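Local coordinates for cell divisionFtsK/SpoIIIE (Thermomonospora curvata, PDB 4NH0), which forms part of the ESX type VII secretion system, which exports EsxA and EsxB, as a weak ATPase with three FtsK domains, and might be its translocase subunit, at residues 694-700 / 772-778; 656-662 / 821-827; 724-728 / 899-903; 808-812 / 833-837; 703-709 / 885-889. The contacts are given in a common frame with arbitrary orientation. Numbering follows the deposited sequence.

Contact 1: residues 694-700 / 772-778; sequences LDFGGGT and VDNWLTL. With MG (magnesium ion), chain D.
Strand ends L694 and V772 lie side by side in parallel, CA atoms 4.7 Å apart, at the C-terminal edge of the P-loop NTPase sheet of FtsK 2, where 694-700 leaves its strand toward the nucleotide and 772-778 enters a helix. D773 N donates to L694 O at 3.0 Å, nearly linearly. N774 then N-caps the helix from W775, its OD1 accepting weakly from L776 N (3.1 Å) and T777 N (3.5 Å). The F696 ring (chi1 m) carries T777 CG2 over one face, 4.2 Å from its centroid, a CH-pi contact; F696 CE2 meets L778 CD1 at 3.7 Å. D695 (t) turns back over its own loop: OD1 accepts from G699 N at 3.1 Å, and OD2 bonds L701 N. D695 OD1 and D773 OD2 approach to 2.9 Å, two acceptors of like charge. Together with S670, G697 binds the magnesium beside ATP; MG lies 2.1 Å from G697 O and 2.0 Å from the oxygen of a water.

Contact 2: residues 656-662 / 821-827; sequences AGHVGVA and LGTKLEL
Strands 659-662 and 823-827 run parallel, their axes 4.6 Å apart and crossing at -15°, with V659 beside T823, G660 beside K824, V661 beside L825 and A662 beside E826. Backbone hydrogen bonds alternate between the strands: T823 N to H658 O (2.8 Å), G660 N to T823 O (2.8 Å), L825 N to G660 O (2.7 Å), a weak A662 N to L825 O (3.4 Å), and L827 N to A662 O (3.1 Å). T823 OG1 donates to A656 O, ahead of strand 659-662, at 2.7 Å. Apolar contacts line the face bearing V659, V661, T823 and L825: V659 CG1 meets L825 CD1 and V661 CG2 meets L825 CB, each at 4.0 Å; helix 669-683 packs against this side. On the other face L821 CD1 lies 3.6 Å from G660 CA, where a side chain on G660 would clash. K824 NZ folds back to L821 O (3.1 Å). Strand 659-662 leads into the Walker A loop that binds ATP, at the centre of a P-loop NTPase sheet.

Contact 3: residues 724-728 / 899-903; sequences RTVAE and PVRML
R724, V900 and E728 carry most of the buried area where helix 719-742 of FtsK 2 meets the extended chain 899-903 leading toward FtsK 3. The nearest CA pairs are T725 to V900 at 5.9 Å and R724 to M902 at 6.2 Å. R724, its first three chi angles all m, curls over the chain so that its guanidinium edge faces the R901 carbonyl: NE donates to R901 O at 2.8 Å, and NH2 adds a weak bond to the same oxygen at 3.2 Å. R724 NH1 is held by E928 O. V900 (t) points at the helix; its CG1 lies 3.6 Å from R724 C and 3.7 Å from T725 N, and Y692 touches it. One turn on from R724, E728 (chi1 t, chi2 p) forms salt bridges with both arginines, with OE1 3.2 Å from R724 NH2 and 3.1 Å from R901 NE; a weak hydrogen bond runs from R901 NE to E728 OE2 at 3.2 Å. One carboxylate thus offsets two arginines whose NH2 (R724) and NE (R901) are 4.4 Å apart, so the linker is held by charge and a backbone carbonyl as well as by the buried valine.

Contact 4: residues 808-812 / 833-837; sequences NKWSE and YESEV
A one-turn 3-10 segment, 810-812, follows strand 801-807 and meets the irregular chain 833-837; the nearest CA atoms, those of W810 and E834, are 6.8 Å apart, with no hydrogen bond between the segments. K809 O accepts from E812 N at 3.0 Å. W810 (chi1 m, chi2 117°) is the centre of the contact. E834 O lies at the indole edge, 3.3 Å from W810 CD1, while E836 (t, then p) lies over one face: its CB is 4.2 Å from the centroid of the five-membered ring, a CH-pi contact, and its OE1 is 3.8 Å from W810 CG. E834, with positive phi (73°), sends its side chain toward S811, E834 OE1 ending 3.9 Å from S811 OG. S835 OG accepts from V837 N at 3.2 Å, forming an ST turn. E826 of strand 823-827 ties both segments to the sheet: it bonds S835 OG and E836 N and, weakly, W810 NE1. K824 from the same strand and R818 from helix 815-818 touch both W810 and E836, so the contact sits between that strand and helix, in the loops after strands 801-807 and 823-827 of FtsK 2.

Contact 5: residues 703-709 / 885-889; sequences GLAELPH and VKTIR
V885 (t) forms the apolar centre, pressed from helix 877-891 into the loop 703-709, which lies between strands 689-694 and 710-714 of the FtsK 2 P-loop NTPase sheet. Its CG1 sits 3.6 Å from L707 N and 3.8 Å from L707 CG, and its CG2 reaches L704 CD2 at 3.7 Å. A type I beta turn from L704 to L707 bends the loop, closed by L707 N to L704 O at 3.0 Å, and L704 and L707, at its two ends, both touch V885. One turn along the helix, I888 (m, t) widens the apolar patch: its CD1 meets L707 CD2 at 3.8 Å and its CG2 lies 4.2 Å from P708 CG. At the edge of the H709 ring, I888 CG2 stands 3.7 Å from H709 CE1; H709 NE2 is bonded to H684 O. Outward, P708 CD packs 4.0 Å from R889 CA. At the exposed border E706 OE1 is 3.8 Å from R889 NH1, a long salt bridge with the oxygen over the guanidinium face, so only charge acts. Helix 669-683 closes the apolar side through contacts with L704, H709 and I888, and H709 also touches strand 689-694, which precedes the loop.

Contact 2 lies in the FtsK 2 sheet and contact 1 at the ends of its strands; both are buried, but contact 2 joins strands along the backbone whereas contact 1 gathers metal-binding and acidic groups. Contact 4 is the surface member; it meets contact 2 through E826, and A662 CB packs 3.4 Å from W810 CE2. Contacts 3 and 5 are largely buried and each bring chain from beyond strand 860-863 back to earlier parts of the domain, but contact 3 is governed by arginine and glutamate, contact 5 by aliphatic side chains. Contact 3 touches contact 1 where T725 CG2 lies 3.7 Å from L694 CD1; contact 5 continues the loop that begins in contact 1.

Contact 1: residues 694-700 / 772-778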
# COMPACT_ATOMS: atom_id res chain seq x y z
N LEU A 694 -1.49 -10.42 -8.56
CA LEU A 694 -0.41 -10.56 -9.53
C LEU A 694 0.88 -10.10 -8.88
O LEU A 694 1.23 -8.92 -8.96
CB LEU A 694 -0.70 -9.75 -10.80
CG LEU A 694 -1.50 -10.40 -11.94
CD1 LEU A 694 -2.80 -11.00 -11.45
CD2 LEU A 694 -1.76 -9.38 -13.03
N ASP A 695 1.58 -11.01 -8.22
CA ASP A 695 2.75 -10.63 -7.45
C ASP A 695 3.93 -10.30 -8.34
O ASP A 695 4.68 -11.18 -8.76
CB ASP A 695 3.14 -11.73 -6.46
CG ASP A 695 3.97 -11.22 -5.31
OD1 ASP A 695 4.68 -10.21 -5.49
OD2 ASP A 695 3.91 -11.82 -4.22
N PHE A 696 4.10 -9.02 -8.64
CA PHE A 696 5.22 -8.57 -9.45
C PHE A 696 6.23 -7.76 -8.62
O PHE A 696 7.09 -7.08 -9.19
CB PHE A 696 4.72 -7.74 -10.64
CG PHE A 696 4.05 -8.56 -11.71
CD1 PHE A 696 4.35 -9.90 -11.85
CD2 PHE A 696 3.12 -7.99 -12.56
CE1 PHE A 696 3.73 -10.66 -12.83
CE2 PHE A 696 2.51 -8.74 -13.54
CZ PHE A 696 2.81 -10.08 -13.67
N GLY A 697 6.17 -7.87 -7.30
CA GLY A 697 7.12 -7.16 -6.46
C GLY A 697 7.68 -7.93 -5.28
O GLY A 697 7.48 -7.54 -4.13
N GLY A 698 8.38 -9.03 -5.55
CA GLY A 698 9.07 -9.76 -4.50
C GLY A 698 8.57 -11.16 -4.21
O GLY A 698 9.29 -11.97 -3.62
N GLY A 699 7.35 -11.46 -4.63
CA GLY A 699 6.76 -12.77 -4.40
C GLY A 699 6.33 -12.95 -2.96
O GLY A 699 6.15 -14.08 -2.50
N THR A 700 6.16 -11.84 -2.25
CA THR A 700 5.81 -11.87 -0.84
C THR A 700 4.34 -12.16 -0.61
O THR A 700 3.95 -12.60 0.47
CB THR A 700 6.18 -10.54 -0.15
OG1 THR A 700 5.55 -9.46 -0.84
CG2 THR A 700 7.68 -10.34 -0.15
N VAL A 772 -2.14 -5.91 -8.09
CA VAL A 772 -0.91 -5.98 -8.88
C VAL A 772 0.22 -5.32 -8.11
O VAL A 772 0.13 -4.15 -7.74
CB VAL A 772 -1.07 -5.30 -10.25
CG1 VAL A 772 0.23 -5.34 -11.02
CG2 VAL A 772 -2.18 -5.97 -11.05
N ASP A 773 1.29 -6.08 -7.86
CA ASP A 773 2.37 -5.61 -7.00
C ASP A 773 3.28 -4.60 -7.70
O ASP A 773 3.62 -3.57 -7.12
CB ASP A 773 3.19 -6.79 -6.50
CG ASP A 773 3.87 -6.51 -5.17
OD1 ASP A 773 4.03 -5.33 -4.82
OD2 ASP A 773 4.23 -7.48 -4.47
N ASN A 774 3.67 -4.89 -8.93
CA ASN A 774 4.50 -3.97 -9.70
C ASN A 774 3.88 -3.69 -11.06
O ASN A 774 4.03 -4.47 -11.99
CB ASN A 774 5.91 -4.52 -9.87
CG ASN A 774 6.91 -3.49 -10.32
OD1 ASN A 774 6.57 -2.50 -10.97
ND2 ASN A 774 8.17 -3.71 -9.97
N TRP A 775 3.18 -2.56 -11.15
CA TRP A 775 2.47 -2.19 -12.37
C TRP A 775 3.41 -2.04 -13.56
O TRP A 775 3.04 -2.32 -14.69
CB TRP A 775 1.70 -0.89 -12.15
CG TRP A 775 0.91 -0.47 -13.34
CD1 TRP A 775 1.25 0.48 -14.26
CD2 TRP A 775 -0.37 -0.98 -13.75
NE1 TRP A 775 0.27 0.59 -15.21
CE2 TRP A 775 -0.73 -0.29 -14.93
CE3 TRP A 775 -1.23 -1.95 -13.24
CZ2 TRP A 775 -1.92 -0.55 -15.60
CZ3 TRP A 775 -2.41 -2.20 -13.91
CH2 TRP A 775 -2.75 -1.50 -15.07
N LEU A 776 4.64 -1.60 -13.28
CA LEU A 776 5.63 -1.43 -14.33
C LEU A 776 5.95 -2.76 -14.99
O LEU A 776 6.01 -2.86 -16.22
CB LEU A 776 6.91 -0.80 -13.76
CG LEU A 776 8.04 -0.55 -14.76
CD1 LEU A 776 7.58 0.43 -15.84
CD2 LEU A 776 9.27 -0.03 -14.05
N THR A 777 6.15 -3.79 -14.17
CA THR A 777 6.43 -5.13 -14.67
C THR A 777 5.29 -5.63 -15.55
O THR A 777 5.51 -6.33 -16.54
CB THR A 777 6.64 -6.12 -13.50
OG1 THR A 777 7.69 -5.65 -12.66
CG2 THR A 777 7.01 -7.50 -14.03
N LEU A 778 4.06 -5.26 -15.18
CA LEU A 778 2.88 -5.69 -15.92
C LEU A 778 2.80 -5.07 -17.31
O LEU A 778 2.55 -5.76 -18.29
CB LEU A 778 1.61 -5.34 -15.14
CG LEU A 778 0.31 -5.68 -15.87
CD1 LEU A 778 0.12 -7.19 -15.94
CD2 LEU A 778 -0.87 -5.02 -15.21
MG MG D . 7.78 -5.52 -3.91
O HOH W 1 8.89 -6.30 -2.38

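Contact 2: residues 656-662 / 821-827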
# COMPACT_ATOMS: atom_id res chain seq x y z
N ALA A 656 -13.70 6.12 -3.79
CA ALA A 656 -12.29 5.91 -3.51
C ALA A 656 -11.99 4.42 -3.38
O ALA A 656 -11.04 4.02 -2.71
CB ALA A 656 -11.87 6.65 -2.26
N GLY A 657 -12.82 3.60 -4.02
CA GLY A 657 -12.69 2.16 -3.94
C GLY A 657 -11.43 1.61 -4.59
O GLY A 657 -11.00 0.50 -4.29
N HIS A 658 -10.85 2.40 -5.49
CA HIS A 658 -9.61 2.01 -6.15
C HIS A 658 -8.40 2.48 -5.35
O HIS A 658 -8.32 3.65 -4.97
CB HIS A 658 -9.56 2.57 -7.57
CG HIS A 658 -10.46 1.85 -8.53
ND1 HIS A 658 -10.80 0.53 -8.38
CD2 HIS A 658 -11.10 2.28 -9.64
CE1 HIS A 658 -11.60 0.17 -9.37
NE2 HIS A 658 -11.80 1.22 -10.15
N VAL A 659 -7.46 1.58 -5.10
CA VAL A 659 -6.29 1.89 -4.29
C VAL A 659 -5.01 1.88 -5.12
O VAL A 659 -4.75 0.94 -5.87
CB VAL A 659 -6.13 0.91 -3.12
CG1 VAL A 659 -4.93 1.27 -2.27
CG2 VAL A 659 -7.39 0.89 -2.27
N GLY A 660 -4.22 2.94 -4.98
CA GLY A 660 -2.93 3.02 -5.65
C GLY A 660 -1.81 3.20 -4.65
O GLY A 660 -1.95 3.92 -3.66
N VAL A 661 -0.68 2.54 -4.90
CA VAL A 661 0.47 2.62 -4.01
C VAL A 661 1.76 2.89 -4.79
O VAL A 661 2.04 2.22 -5.78
CB VAL A 661 0.65 1.33 -3.19
CG1 VAL A 661 1.92 1.38 -2.36
CG2 VAL A 661 -0.56 1.09 -2.30
N ALA A 662 2.53 3.88 -4.35
CA ALA A 662 3.80 4.19 -4.98
C ALA A 662 4.91 4.32 -3.94
O ALA A 662 4.65 4.57 -2.77
CB ALA A 662 3.70 5.46 -5.79
N LEU A 821 -7.35 5.88 -9.60
CA LEU A 821 -7.01 5.44 -8.26
C LEU A 821 -7.42 6.49 -7.23
O LEU A 821 -6.68 7.43 -6.95
CB LEU A 821 -5.51 5.16 -8.16
CG LEU A 821 -4.99 4.11 -9.14
CD1 LEU A 821 -3.47 4.02 -9.09
CD2 LEU A 821 -5.61 2.76 -8.85
N GLY A 822 -8.62 6.33 -6.68
CA GLY A 822 -9.17 7.27 -5.73
C GLY A 822 -8.37 7.37 -4.45
O GLY A 822 -8.01 8.46 -4.02
N THR A 823 -8.10 6.22 -3.84
CA THR A 823 -7.30 6.18 -2.62
C THR A 823 -5.83 5.93 -2.95
O THR A 823 -5.45 4.81 -3.27
CB THR A 823 -7.79 5.10 -1.65
OG1 THR A 823 -9.14 5.37 -1.27
CG2 THR A 823 -6.93 5.08 -0.40
N LYS A 824 -5.02 6.98 -2.87
CA LYS A 824 -3.60 6.85 -3.14
C LYS A 824 -2.80 6.78 -1.85
O LYS A 824 -2.92 7.65 -0.99
CB LYS A 824 -3.10 8.01 -4.00
CG LYS A 824 -3.77 8.10 -5.37
CD LYS A 824 -2.96 8.95 -6.32
CE LYS A 824 -3.72 9.21 -7.61
NZ LYS A 824 -4.95 10.01 -7.37
N LEU A 825 -2.00 5.73 -1.72
CA LEU A 825 -1.15 5.55 -0.55
C LEU A 825 0.31 5.76 -0.93
O LEU A 825 0.96 4.86 -1.45
CB LEU A 825 -1.36 4.17 0.05
CG LEU A 825 -2.82 3.87 0.43
CD1 LEU A 825 -2.97 2.45 0.96
CD2 LEU A 825 -3.31 4.88 1.46
N GLU A 826 0.81 6.97 -0.68
CA GLU A 826 2.15 7.35 -1.10
C GLU A 826 3.18 7.15 0.01
O GLU A 826 2.96 7.55 1.15
CB GLU A 826 2.16 8.80 -1.57
CG GLU A 826 3.53 9.31 -1.98
CD GLU A 826 3.48 10.74 -2.47
OE1 GLU A 826 2.51 11.10 -3.18
OE2 GLU A 826 4.41 11.51 -2.16
N LEU A 827 4.29 6.52 -0.34
CA LEU A 827 5.39 6.31 0.59
C LEU A 827 6.56 7.21 0.23
O LEU A 827 6.38 8.26 -0.38
CB LEU A 827 5.82 4.84 0.59
CG LEU A 827 5.12 3.87 1.55
CD1 LEU A 827 3.61 3.96 1.45
CD2 LEU A 827 5.59 2.45 1.27

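Contact 3: residues 724-728 / 899-903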
# COMPACT_ATOMS: atom_id res chain seq x y z
N ARG A 724 -5.46 -15.40 -17.12
CA ARG A 724 -6.74 -15.91 -16.66
C ARG A 724 -7.27 -15.14 -15.45
O ARG A 724 -8.48 -14.94 -15.32
CB ARG A 724 -6.64 -17.40 -16.33
CG ARG A 724 -6.63 -18.30 -17.55
CD ARG A 724 -7.89 -18.08 -18.37
NE ARG A 724 -9.10 -18.26 -17.57
CZ ARG A 724 -10.30 -17.84 -17.94
NH1 ARG A 724 -10.47 -17.23 -19.10
NH2 ARG A 724 -11.34 -18.04 -17.14
N THR A 725 -6.37 -14.73 -14.57
CA THR A 725 -6.75 -13.95 -13.39
C THR A 725 -7.44 -12.65 -13.81
O THR A 725 -8.40 -12.22 -13.18
CB THR A 725 -5.53 -13.62 -12.51
OG1 THR A 725 -4.91 -14.84 -12.09
CG2 THR A 725 -5.95 -12.83 -11.29
N VAL A 726 -6.94 -12.05 -14.89
CA VAL A 726 -7.53 -10.83 -15.42
C VAL A 726 -8.78 -11.15 -16.23
O VAL A 726 -9.76 -10.41 -16.20
CB VAL A 726 -6.52 -10.05 -16.29
CG1 VAL A 726 -7.13 -8.77 -16.81
CG2 VAL A 726 -5.26 -9.76 -15.50
N ALA A 727 -8.74 -12.26 -16.95
CA ALA A 727 -9.86 -12.68 -17.78
C ALA A 727 -11.07 -13.06 -16.94
O ALA A 727 -12.21 -12.83 -17.34
CB ALA A 727 -9.46 -13.84 -18.67
N GLU A 728 -10.82 -13.65 -15.78
CA GLU A 728 -11.90 -14.07 -14.89
C GLU A 728 -12.67 -12.87 -14.35
O GLU A 728 -13.90 -12.89 -14.30
CB GLU A 728 -11.34 -14.89 -13.72
CG GLU A 728 -12.41 -15.48 -12.83
CD GLU A 728 -13.22 -16.55 -13.53
OE1 GLU A 728 -12.63 -17.33 -14.30
OE2 GLU A 728 -14.45 -16.60 -13.32
N PRO A 899 -11.93 -19.91 -7.12
CA PRO A 899 -10.62 -19.98 -7.77
C PRO A 899 -10.67 -19.46 -9.20
O PRO A 899 -11.75 -19.34 -9.78
CB PRO A 899 -10.31 -21.48 -7.76
CG PRO A 899 -11.65 -22.11 -7.86
CD PRO A 899 -12.58 -21.23 -7.06
N VAL A 900 -9.50 -19.15 -9.76
CA VAL A 900 -9.42 -18.75 -11.16
C VAL A 900 -9.35 -20.00 -12.03
O VAL A 900 -8.35 -20.72 -12.01
CB VAL A 900 -8.20 -17.86 -11.43
CG1 VAL A 900 -8.03 -17.64 -12.92
CG2 VAL A 900 -8.36 -16.53 -10.72
N ARG A 901 -10.41 -20.25 -12.78
CA ARG A 901 -10.45 -21.40 -13.68
C ARG A 901 -9.58 -21.14 -14.89
O ARG A 901 -9.53 -20.02 -15.41
CB ARG A 901 -11.89 -21.70 -14.10
CG ARG A 901 -12.64 -20.49 -14.59
CD ARG A 901 -14.14 -20.65 -14.45
NE ARG A 901 -14.85 -19.44 -14.83
CZ ARG A 901 -15.49 -19.29 -15.99
NH1 ARG A 901 -15.51 -20.27 -16.87
NH2 ARG A 901 -16.11 -18.15 -16.26
N MET A 902 -8.87 -22.17 -15.34
CA MET A 902 -7.90 -22.01 -16.42
C MET A 902 -8.09 -23.04 -17.52
O MET A 902 -8.94 -23.93 -17.41
CB MET A 902 -6.48 -22.10 -15.87
CG MET A 902 -6.18 -21.10 -14.76
SD MET A 902 -4.46 -21.19 -14.25
CE MET A 902 -3.66 -21.21 -15.84
N LEU A 903 -7.30 -22.91 -18.58
CA LEU A 903 -7.32 -23.88 -19.67
C LEU A 903 -6.88 -25.25 -19.17
O LEU A 903 -5.80 -25.38 -18.59
CB LEU A 903 -6.41 -23.42 -20.81
CG LEU A 903 -6.95 -22.32 -21.72
CD1 LEU A 903 -5.94 -21.99 -22.81
CD2 LEU A 903 -8.27 -22.74 -22.33

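Contact 4: residues 808-812 / 833-837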
# COMPACT_ATOMS: atom_id res chain seq x y z
N ASN A 808 6.61 1.75 -8.64
CA ASN A 808 7.69 2.54 -8.07
C ASN A 808 7.37 4.03 -8.09
O ASN A 808 7.40 4.69 -7.05
CB ASN A 808 9.00 2.28 -8.82
CG ASN A 808 9.51 0.86 -8.62
OD1 ASN A 808 10.19 0.57 -7.64
ND2 ASN A 808 9.17 -0.02 -9.56
N LYS A 809 7.07 4.55 -9.27
CA LYS A 809 6.76 5.97 -9.43
C LYS A 809 5.34 6.15 -9.95
O LYS A 809 4.82 5.30 -10.66
CB LYS A 809 7.75 6.63 -10.39
CG LYS A 809 9.14 6.02 -10.36
CD LYS A 809 10.01 6.60 -11.47
CE LYS A 809 11.38 5.95 -11.49
NZ LYS A 809 12.22 6.46 -12.60
N TRP A 810 4.71 7.26 -9.58
CA TRP A 810 3.38 7.58 -10.08
C TRP A 810 3.41 7.73 -11.60
O TRP A 810 2.42 7.46 -12.28
CB TRP A 810 2.83 8.86 -9.44
CG TRP A 810 2.52 8.73 -7.98
CD1 TRP A 810 3.11 9.41 -6.95
CD2 TRP A 810 1.53 7.88 -7.38
NE1 TRP A 810 2.55 9.03 -5.76
CE2 TRP A 810 1.58 8.10 -5.99
CE3 TRP A 810 0.61 6.96 -7.89
CZ2 TRP A 810 0.75 7.42 -5.10
CZ3 TRP A 810 -0.21 6.29 -7.00
CH2 TRP A 810 -0.14 6.52 -5.63
N SER A 811 4.55 8.16 -12.12
CA SER A 811 4.72 8.35 -13.55
C SER A 811 4.69 7.02 -14.31
O SER A 811 4.54 7.00 -15.53
CB SER A 811 6.04 9.08 -13.84
OG SER A 811 7.14 8.40 -13.26
N GLU A 812 4.84 5.92 -13.58
CA GLU A 812 4.80 4.59 -14.19
C GLU A 812 3.36 4.18 -14.46
O GLU A 812 3.10 3.30 -15.27
CB GLU A 812 5.50 3.57 -13.29
CG GLU A 812 6.99 3.85 -13.12
CD GLU A 812 7.68 2.82 -12.25
OE1 GLU A 812 7.02 1.85 -11.83
OE2 GLU A 812 8.89 2.99 -11.99
N TYR A 833 9.58 15.37 -5.87
CA TYR A 833 8.65 15.82 -6.92
C TYR A 833 8.08 14.55 -7.52
O TYR A 833 8.52 13.45 -7.16
CB TYR A 833 9.37 16.76 -7.94
CG TYR A 833 8.53 17.41 -9.04
CD1 TYR A 833 7.16 17.28 -9.06
CD2 TYR A 833 9.13 18.22 -10.02
CE1 TYR A 833 6.38 17.87 -10.07
CE2 TYR A 833 8.36 18.83 -11.02
CZ TYR A 833 6.98 18.64 -11.04
OH TYR A 833 6.18 19.20 -12.01
N GLU A 834 7.08 14.68 -8.40
CA GLU A 834 6.31 13.58 -8.97
C GLU A 834 5.38 13.01 -7.90
O GLU A 834 4.65 12.05 -8.14
CB GLU A 834 7.22 12.48 -9.54
CG GLU A 834 7.67 12.75 -10.97
CD GLU A 834 8.62 11.69 -11.49
OE1 GLU A 834 8.90 10.72 -10.74
OE2 GLU A 834 9.06 11.81 -12.65
N SER A 835 5.39 13.64 -6.73
CA SER A 835 4.51 13.23 -5.64
C SER A 835 3.09 13.69 -5.92
O SER A 835 2.87 14.63 -6.68
CB SER A 835 5.00 13.79 -4.31
OG SER A 835 4.00 13.64 -3.31
N GLU A 836 2.13 13.03 -5.29
CA GLU A 836 0.72 13.30 -5.55
C GLU A 836 0.06 14.03 -4.38
O GLU A 836 -1.14 14.31 -4.42
CB GLU A 836 -0.02 11.99 -5.84
CG GLU A 836 -1.22 12.16 -6.76
CD GLU A 836 -0.84 12.28 -8.21
OE1 GLU A 836 0.13 11.61 -8.63
OE2 GLU A 836 -1.50 13.04 -8.95
N VAL A 837 0.84 14.35 -3.36
CA VAL A 837 0.34 15.16 -2.26
C VAL A 837 1.01 16.52 -2.16
O VAL A 837 0.45 17.52 -2.58
CB VAL A 837 0.52 14.44 -0.93
CG1 VAL A 837 -0.23 15.16 0.15
CG2 VAL A 837 0.02 13.02 -1.05

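Contact 5: residues 703-709 / 885-889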
# COMPACT_ATOMS: atom_id res chain seq x y z
N GLY A 703 2.46 -15.59 0.70
CA GLY A 703 2.26 -15.95 2.09
C GLY A 703 0.80 -15.89 2.50
O GLY A 703 0.40 -16.51 3.48
N LEU A 704 0.01 -15.13 1.75
CA LEU A 704 -1.40 -14.96 2.04
C LEU A 704 -2.26 -15.88 1.19
O LEU A 704 -3.49 -15.79 1.21
CB LEU A 704 -1.83 -13.51 1.83
CG LEU A 704 -1.12 -12.44 2.66
CD1 LEU A 704 -1.63 -11.06 2.29
CD2 LEU A 704 -1.31 -12.70 4.14
N ALA A 705 -1.62 -16.77 0.44
CA ALA A 705 -2.31 -17.63 -0.52
C ALA A 705 -3.28 -18.59 0.16
O ALA A 705 -4.23 -19.06 -0.47
CB ALA A 705 -1.31 -18.40 -1.36
N GLU A 706 -3.04 -18.89 1.43
CA GLU A 706 -3.87 -19.85 2.15
C GLU A 706 -5.05 -19.17 2.84
O GLU A 706 -5.85 -19.83 3.50
CB GLU A 706 -3.03 -20.61 3.18
CG GLU A 706 -1.97 -21.51 2.55
CD GLU A 706 -1.19 -22.30 3.58
OE1 GLU A 706 -1.82 -23.03 4.37
OE2 GLU A 706 0.05 -22.19 3.60
N LEU A 707 -5.15 -17.86 2.69
CA LEU A 707 -6.31 -17.13 3.18
C LEU A 707 -7.56 -17.58 2.46
O LEU A 707 -7.53 -17.85 1.26
CB LEU A 707 -6.12 -15.62 3.00
CG LEU A 707 -5.41 -14.85 4.12
CD1 LEU A 707 -5.18 -13.41 3.69
CD2 LEU A 707 -6.22 -14.91 5.40
N PRO A 708 -8.68 -17.68 3.19
CA PRO A 708 -9.95 -18.05 2.55
C PRO A 708 -10.50 -16.91 1.70
O PRO A 708 -11.41 -17.12 0.91
CB PRO A 708 -10.86 -18.34 3.74
CG PRO A 708 -10.31 -17.52 4.85
CD PRO A 708 -8.82 -17.50 4.64
N HIS A 709 -9.93 -15.72 1.87
CA HIS A 709 -10.38 -14.55 1.12
C HIS A 709 -9.72 -14.46 -0.25
O HIS A 709 -10.29 -13.87 -1.17
CB HIS A 709 -10.08 -13.27 1.91
CG HIS A 709 -10.78 -13.21 3.24
ND1 HIS A 709 -10.36 -13.95 4.33
CD2 HIS A 709 -11.86 -12.51 3.65
CE1 HIS A 709 -11.15 -13.70 5.35
NE2 HIS A 709 -12.07 -12.82 4.97
N VAL A 885 -2.76 -15.88 9.13
CA VAL A 885 -3.49 -16.60 8.10
C VAL A 885 -4.06 -17.90 8.65
O VAL A 885 -5.20 -18.26 8.36
CB VAL A 885 -2.59 -16.91 6.89
CG1 VAL A 885 -3.37 -17.64 5.81
CG2 VAL A 885 -1.98 -15.64 6.34
N LYS A 886 -3.27 -18.58 9.46
CA LYS A 886 -3.69 -19.82 10.10
C LYS A 886 -4.91 -19.59 10.98
O LYS A 886 -5.82 -20.42 11.03
CB LYS A 886 -2.55 -20.41 10.93
CG LYS A 886 -2.87 -21.75 11.57
CD LYS A 886 -1.78 -22.18 12.53
CE LYS A 886 -2.04 -23.58 13.07
NZ LYS A 886 -3.46 -23.76 13.47
N THR A 887 -4.93 -18.45 11.66
CA THR A 887 -6.02 -18.12 12.58
C THR A 887 -7.32 -17.83 11.83
O THR A 887 -8.39 -18.28 12.24
CB THR A 887 -5.66 -16.91 13.45
OG1 THR A 887 -4.36 -17.09 14.02
CG2 THR A 887 -6.68 -16.72 14.56
N ILE A 888 -7.21 -17.08 10.74
CA ILE A 888 -8.39 -16.68 9.97
C ILE A 888 -9.01 -17.86 9.23
O ILE A 888 -10.23 -18.01 9.19
CB ILE A 888 -8.04 -15.58 8.96
CG1 ILE A 888 -7.40 -14.38 9.66
CG2 ILE A 888 -9.29 -15.13 8.20
CD1 ILE A 888 -7.02 -13.26 8.73
N ARG A 889 -8.16 -18.70 8.65
CA ARG A 889 -8.63 -19.85 7.88
C ARG A 889 -9.37 -20.85 8.76
O ARG A 889 -10.45 -21.33 8.40
CB ARG A 889 -7.46 -20.55 7.18
CG ARG A 889 -7.88 -21.64 6.21
CD ARG A 889 -6.69 -22.34 5.58
NE ARG A 889 -6.00 -23.22 6.53
CZ ARG A 889 -4.86 -22.91 7.14
NH1 ARG A 889 -4.28 -21.74 6.91
NH2 ARG A 889 -4.31 -23.77 7.98